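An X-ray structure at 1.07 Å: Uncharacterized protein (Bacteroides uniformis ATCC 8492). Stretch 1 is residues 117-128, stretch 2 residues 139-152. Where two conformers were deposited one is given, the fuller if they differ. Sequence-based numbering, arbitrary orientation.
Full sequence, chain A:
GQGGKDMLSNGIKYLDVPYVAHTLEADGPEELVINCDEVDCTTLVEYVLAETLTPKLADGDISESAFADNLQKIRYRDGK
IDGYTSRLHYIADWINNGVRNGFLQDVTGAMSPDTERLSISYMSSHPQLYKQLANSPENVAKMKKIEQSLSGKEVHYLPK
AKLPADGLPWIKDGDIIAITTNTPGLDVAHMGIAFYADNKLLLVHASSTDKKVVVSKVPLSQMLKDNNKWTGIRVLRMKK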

# COMPACT_ATOMS: atom_id res chain seq x y z
N ARG A 117 13.99 1.31 11.82
CA ARG A 117 15.02 1.53 10.82
C ARG A 117 14.76 0.55 9.67
O ARG A 117 14.76 -0.65 9.87
CB ARG A 117 16.41 1.28 11.41
CG ARG A 117 17.55 1.54 10.43
CD ARG A 117 18.84 1.11 11.07
NE ARG A 117 20.00 1.14 10.19
CZ ARG A 117 20.84 2.16 10.09
NH1 ARG A 117 20.61 3.30 10.75
NH2 ARG A 117 21.92 2.06 9.31
N LEU A 118 14.53 1.06 8.47
CA LEU A 118 14.21 0.21 7.34
C LEU A 118 15.39 -0.70 6.98
O LEU A 118 16.55 -0.28 6.97
CB LEU A 118 13.83 1.05 6.12
CG LEU A 118 12.54 1.86 6.26
CD1 LEU A 118 12.39 2.77 5.05
CD2 LEU A 118 11.32 0.95 6.40
N SER A 119 15.05 -1.94 6.67
CA SER A 119 16.01 -2.92 6.18
C SER A 119 15.31 -3.65 5.03
O SER A 119 14.51 -4.56 5.27
CB SER A 119 16.41 -3.84 7.33
OG SER A 119 17.28 -4.85 6.88
N ILE A 120 15.57 -3.19 3.81
CA ILE A 120 14.85 -3.64 2.64
C ILE A 120 15.81 -4.28 1.67
O ILE A 120 16.78 -3.68 1.24
CB ILE A 120 14.05 -2.47 2.01
CG1 ILE A 120 12.97 -1.98 2.98
CG2 ILE A 120 13.45 -2.89 0.70
CD1 ILE A 120 12.23 -0.71 2.55
N SER A 121 15.53 -5.54 1.34
CA SER A 121 16.38 -6.35 0.47
C SER A 121 15.70 -7.60 -0.08
O SER A 121 16.35 -8.40 -0.74
CB SER A 121 17.65 -6.78 1.21
OG SER A 121 17.32 -7.61 2.30
N TYR A 122 14.40 -7.80 0.17
CA TYR A 122 13.77 -9.10 -0.12
C TYR A 122 13.85 -9.48 -1.60
O TYR A 122 14.15 -10.62 -1.94
CB TYR A 122 12.32 -9.08 0.35
CG TYR A 122 11.64 -10.41 0.29
CD1 TYR A 122 11.02 -10.83 -0.87
CD2 TYR A 122 11.60 -11.24 1.40
CE1 TYR A 122 10.38 -12.07 -0.93
CE2 TYR A 122 10.98 -12.48 1.34
CZ TYR A 122 10.38 -12.89 0.18
OH TYR A 122 9.74 -14.11 0.09
N MSE A 123 13.53 -8.54 -2.48
CA MSE A 123 13.41 -8.88 -3.89
C MSE A 123 14.74 -9.28 -4.51
O MSE A 123 14.83 -10.31 -5.17
CB MSE A 123 12.78 -7.73 -4.66
CG MSE A 123 11.36 -7.44 -4.21
SE MSE A 123 10.55 -5.94 -5.14
CE MSE A 123 10.18 -6.79 -6.83
N SER A 124 15.79 -8.49 -4.29
CA SER A 124 17.09 -8.86 -4.84
C SER A 124 17.65 -10.11 -4.17
O SER A 124 18.42 -10.84 -4.78
CB SER A 124 18.10 -7.74 -4.76
OG SER A 124 18.52 -7.53 -3.44
N SER A 125 17.27 -10.35 -2.93
CA SER A 125 17.70 -11.54 -2.19
C SER A 125 17.03 -12.81 -2.69
O SER A 125 17.55 -13.91 -2.51
CB SER A 125 17.41 -11.39 -0.70
OG SER A 125 18.24 -10.40 -0.12
N HIS A 126 15.85 -12.66 -3.29
CA HIS A 126 15.02 -13.78 -3.71
C HIS A 126 14.50 -13.58 -5.13
O HIS A 126 13.30 -13.59 -5.37
CB HIS A 126 13.86 -13.96 -2.72
CG HIS A 126 14.33 -14.21 -1.33
ND1 HIS A 126 15.10 -15.31 -1.00
CD2 HIS A 126 14.18 -13.50 -0.18
CE1 HIS A 126 15.40 -15.27 0.28
NE2 HIS A 126 14.85 -14.20 0.81
N PRO A 127 15.42 -13.42 -6.09
CA PRO A 127 15.00 -13.04 -7.44
C PRO A 127 14.21 -14.13 -8.16
O PRO A 127 13.48 -13.84 -9.10
CB PRO A 127 16.32 -12.75 -8.15
CG PRO A 127 17.32 -13.60 -7.42
CD PRO A 127 16.89 -13.54 -5.99
N GLN A 128 14.36 -15.37 -7.71
CA GLN A 128 13.62 -16.49 -8.30
C GLN A 128 12.12 -16.32 -8.16
O GLN A 128 11.36 -16.97 -8.89
CB GLN A 128 14.00 -17.80 -7.63
CG GLN A 128 15.49 -18.10 -7.60
CD GLN A 128 16.18 -17.67 -6.30
OE1 GLN A 128 15.75 -16.76 -5.59
NE2 GLN A 128 17.29 -18.33 -6.00
N ASN A 139 17.86 -5.76 -13.99
CA ASN A 139 16.79 -5.39 -13.05
C ASN A 139 17.17 -5.69 -11.61
O ASN A 139 16.83 -4.94 -10.71
CB ASN A 139 15.47 -6.07 -13.38
CG ASN A 139 14.76 -5.44 -14.58
OD1 ASN A 139 15.06 -4.30 -14.98
ND2 ASN A 139 13.77 -6.16 -15.11
N VAL A 140 17.84 -6.81 -11.36
CA VAL A 140 18.30 -7.11 -10.01
C VAL A 140 19.22 -6.00 -9.50
O VAL A 140 19.08 -5.56 -8.36
CB VAL A 140 18.97 -8.49 -9.94
CG1 VAL A 140 19.72 -8.69 -8.62
CG2 VAL A 140 17.94 -9.58 -10.13
N ALA A 141 20.16 -5.55 -10.32
CA ALA A 141 21.07 -4.50 -9.92
C ALA A 141 20.33 -3.20 -9.63
O ALA A 141 20.63 -2.51 -8.66
CB ALA A 141 22.17 -4.30 -10.95
N LYS A 142 19.35 -2.86 -10.47
CA LYS A 142 18.55 -1.67 -10.24
C LYS A 142 17.80 -1.78 -8.92
O LYS A 142 17.72 -0.82 -8.16
CB LYS A 142 17.57 -1.45 -11.40
CG LYS A 142 18.24 -0.91 -12.65
CD LYS A 142 17.30 -0.84 -13.85
CE LYS A 142 17.97 -0.20 -15.05
NZ LYS A 142 17.06 -0.10 -16.19
N MSE A 143 17.26 -2.97 -8.63
CA MSE A 143 16.57 -3.16 -7.35
C MSE A 143 17.52 -3.05 -6.17
O MSE A 143 17.15 -2.48 -5.15
CB MSE A 143 15.83 -4.49 -7.27
CG MSE A 143 14.61 -4.61 -8.19
SE MSE A 143 13.36 -3.10 -8.12
CE MSE A 143 13.09 -3.04 -6.22
N LYS A 144 18.74 -3.58 -6.28
CA LYS A 144 19.69 -3.46 -5.18
C LYS A 144 19.98 -1.99 -4.89
O LYS A 144 20.09 -1.59 -3.73
CB LYS A 144 20.99 -4.19 -5.48
CG LYS A 144 20.91 -5.70 -5.42
CD LYS A 144 22.23 -6.35 -5.80
CE LYS A 144 22.19 -7.85 -5.72
NZ LYS A 144 23.45 -8.48 -6.21
N LYS A 145 20.13 -1.16 -5.92
CA LYS A 145 20.40 0.25 -5.70
C LYS A 145 19.21 0.92 -4.99
O LYS A 145 19.40 1.69 -4.05
CB LYS A 145 20.69 0.93 -7.03
CG LYS A 145 21.17 2.34 -6.89
CD LYS A 145 21.37 2.98 -8.24
CE LYS A 145 21.92 4.39 -8.10
NZ LYS A 145 22.17 5.01 -9.43
N ILE A 146 18.00 0.61 -5.42
CA ILE A 146 16.79 1.13 -4.78
C ILE A 146 16.73 0.69 -3.31
O ILE A 146 16.46 1.50 -2.41
CB ILE A 146 15.55 0.66 -5.58
CG1 ILE A 146 15.46 1.46 -6.89
CG2 ILE A 146 14.27 0.82 -4.76
CD1 ILE A 146 14.69 0.77 -7.97
N GLU A 147 16.98 -0.59 -3.07
CA GLU A 147 16.96 -1.16 -1.72
C GLU A 147 17.98 -0.50 -0.81
O GLU A 147 17.68 -0.18 0.33
CB GLU A 147 17.26 -2.65 -1.80
CG GLU A 147 16.11 -3.47 -2.40
CD GLU A 147 16.49 -4.88 -2.78
OE1 GLU A 147 17.69 -5.22 -2.68
OE2 GLU A 147 15.58 -5.64 -3.21
N GLN A 148 19.19 -0.30 -1.32
CA GLN A 148 20.23 0.30 -0.50
C GLN A 148 19.86 1.75 -0.15
O GLN A 148 20.14 2.21 0.96
CB GLN A 148 21.59 0.18 -1.20
CG GLN A 148 22.16 -1.26 -1.21
CD GLN A 148 22.77 -1.72 0.11
OE1 GLN A 148 23.02 -0.91 1.01
NE2 GLN A 148 23.02 -3.02 0.24
N SER A 149 19.25 2.47 -1.08
CA SER A 149 18.85 3.85 -0.81
C SER A 149 17.68 3.95 0.18
O SER A 149 17.62 4.88 0.98
CB SER A 149 18.56 4.59 -2.11
OG SER A 149 19.75 4.72 -2.87
N LEU A 150 16.78 2.98 0.16
CA LEU A 150 15.66 2.96 1.11
C LEU A 150 16.11 2.57 2.51
O LEU A 150 15.56 3.05 3.50
CB LEU A 150 14.61 1.94 0.66
CG LEU A 150 13.80 2.30 -0.58
CD1 LEU A 150 13.06 1.10 -1.10
CD2 LEU A 150 12.81 3.43 -0.30
N SER A 151 17.06 1.65 2.58
CA SER A 151 17.48 1.05 3.83
C SER A 151 18.27 2.03 4.69
O SER A 151 18.97 2.91 4.17
CB SER A 151 18.31 -0.19 3.56
OG SER A 151 17.53 -1.21 2.97
N GLY A 152 18.17 1.86 6.00
CA GLY A 152 18.89 2.70 6.95
C GLY A 152 18.12 3.92 7.39
O GLY A 152 18.51 4.56 8.35
O HOH W 1 18.21 4.73 11.14

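The last three turns of the helix that ends at Leu150, together with the two residues that follow it, pack against the loop Leu118 to Ser121 and the short helix Tyr122 to Ser125, burying 663 Å² over both sides. Four direct hydrogen bonds hold the contact, and all of the groups on the second stretch that take part lie at Glu147, Ser151 and Gly152.

Glu147 carries the polar centre. Its CA-to-CB bond points toward the first stretch, and its carboxylate meets the start of the short helix, where backbone NH groups have no preceding turn to bond to. Ser124 uses both of its donors here: Ser124 N gives a hydrogen bond to Glu147 OE2 (3.1 Å, N-H...O angle 163°), and Ser124 OG gives a short one to Glu147 OE1 (2.6 Å). One residue thus engages both carboxylate oxygens, and OE2 is also hydrogen-bonded elsewhere in the structure. Ser124 chi1 is p (72°), which brings OG to OE1. Glu147 is a buried residue, and Ser124 gives each of its carboxylate oxygens a donor. Ser121, at the N-cap position, makes no capping bond with its side chain; its carbonyl O accepts from Ser125 N (3.1 Å) and Ser125 OG (2.8 Å), both within the first stretch.

Ser151, the first residue to leave helical angles, links the helix end to the loop. Its OG accepts from Ile120 N (2.9 Å, 164°) and donates to Glu147 O (2.8 Å), the carbonyl that also takes the backbone bond from Ser151 N (3.0 Å). The hydroxyl is therefore used as both donor and acceptor, and Ile120 N is satisfied by a side chain rather than by another backbone group.

One residue on, Gly152 N donates to Leu118 O at 2.9 Å, almost perfectly linear at 177°. The same carbonyl receives a CA-H...O contact from Ser151 CA (3.5 Å). Gly152 adopts phi/psi of 91/-11, where a CB would be jammed against the carbonyl oxygen of Ser151; an ideal CB would also lie 3.6 Å from Arg117 NH2. Gly152 O lies over one face of the Arg117 guanidinium, and its 3.4 Å approach to Arg117 NH1 has too poor an angle for a hydrogen bond. Water 1 bridges the two instead, donating to Gly152 O (2.8 Å) and accepting a weak bond from Arg117 NH1 (2.8 Å).

Apolar contacts add to these bonds: Ile120 CD1 rests 4.0 Å from Leu150 CB. Leu118 CD1, by contrast, meets a polar atom, Leu150 O, at 3.5 Å. Further back along the long helix, the selenomethionines Met123 and Met143 meet at 4.0 Å (Met123 SE to Met143 CE), and Pro127 CB lies 4.1 Å from Val140 CG2. Beside the carboxylate bonds, Ser124 CB touches the aliphatic part of Lys144, 3.5 Å from Lys144 CG.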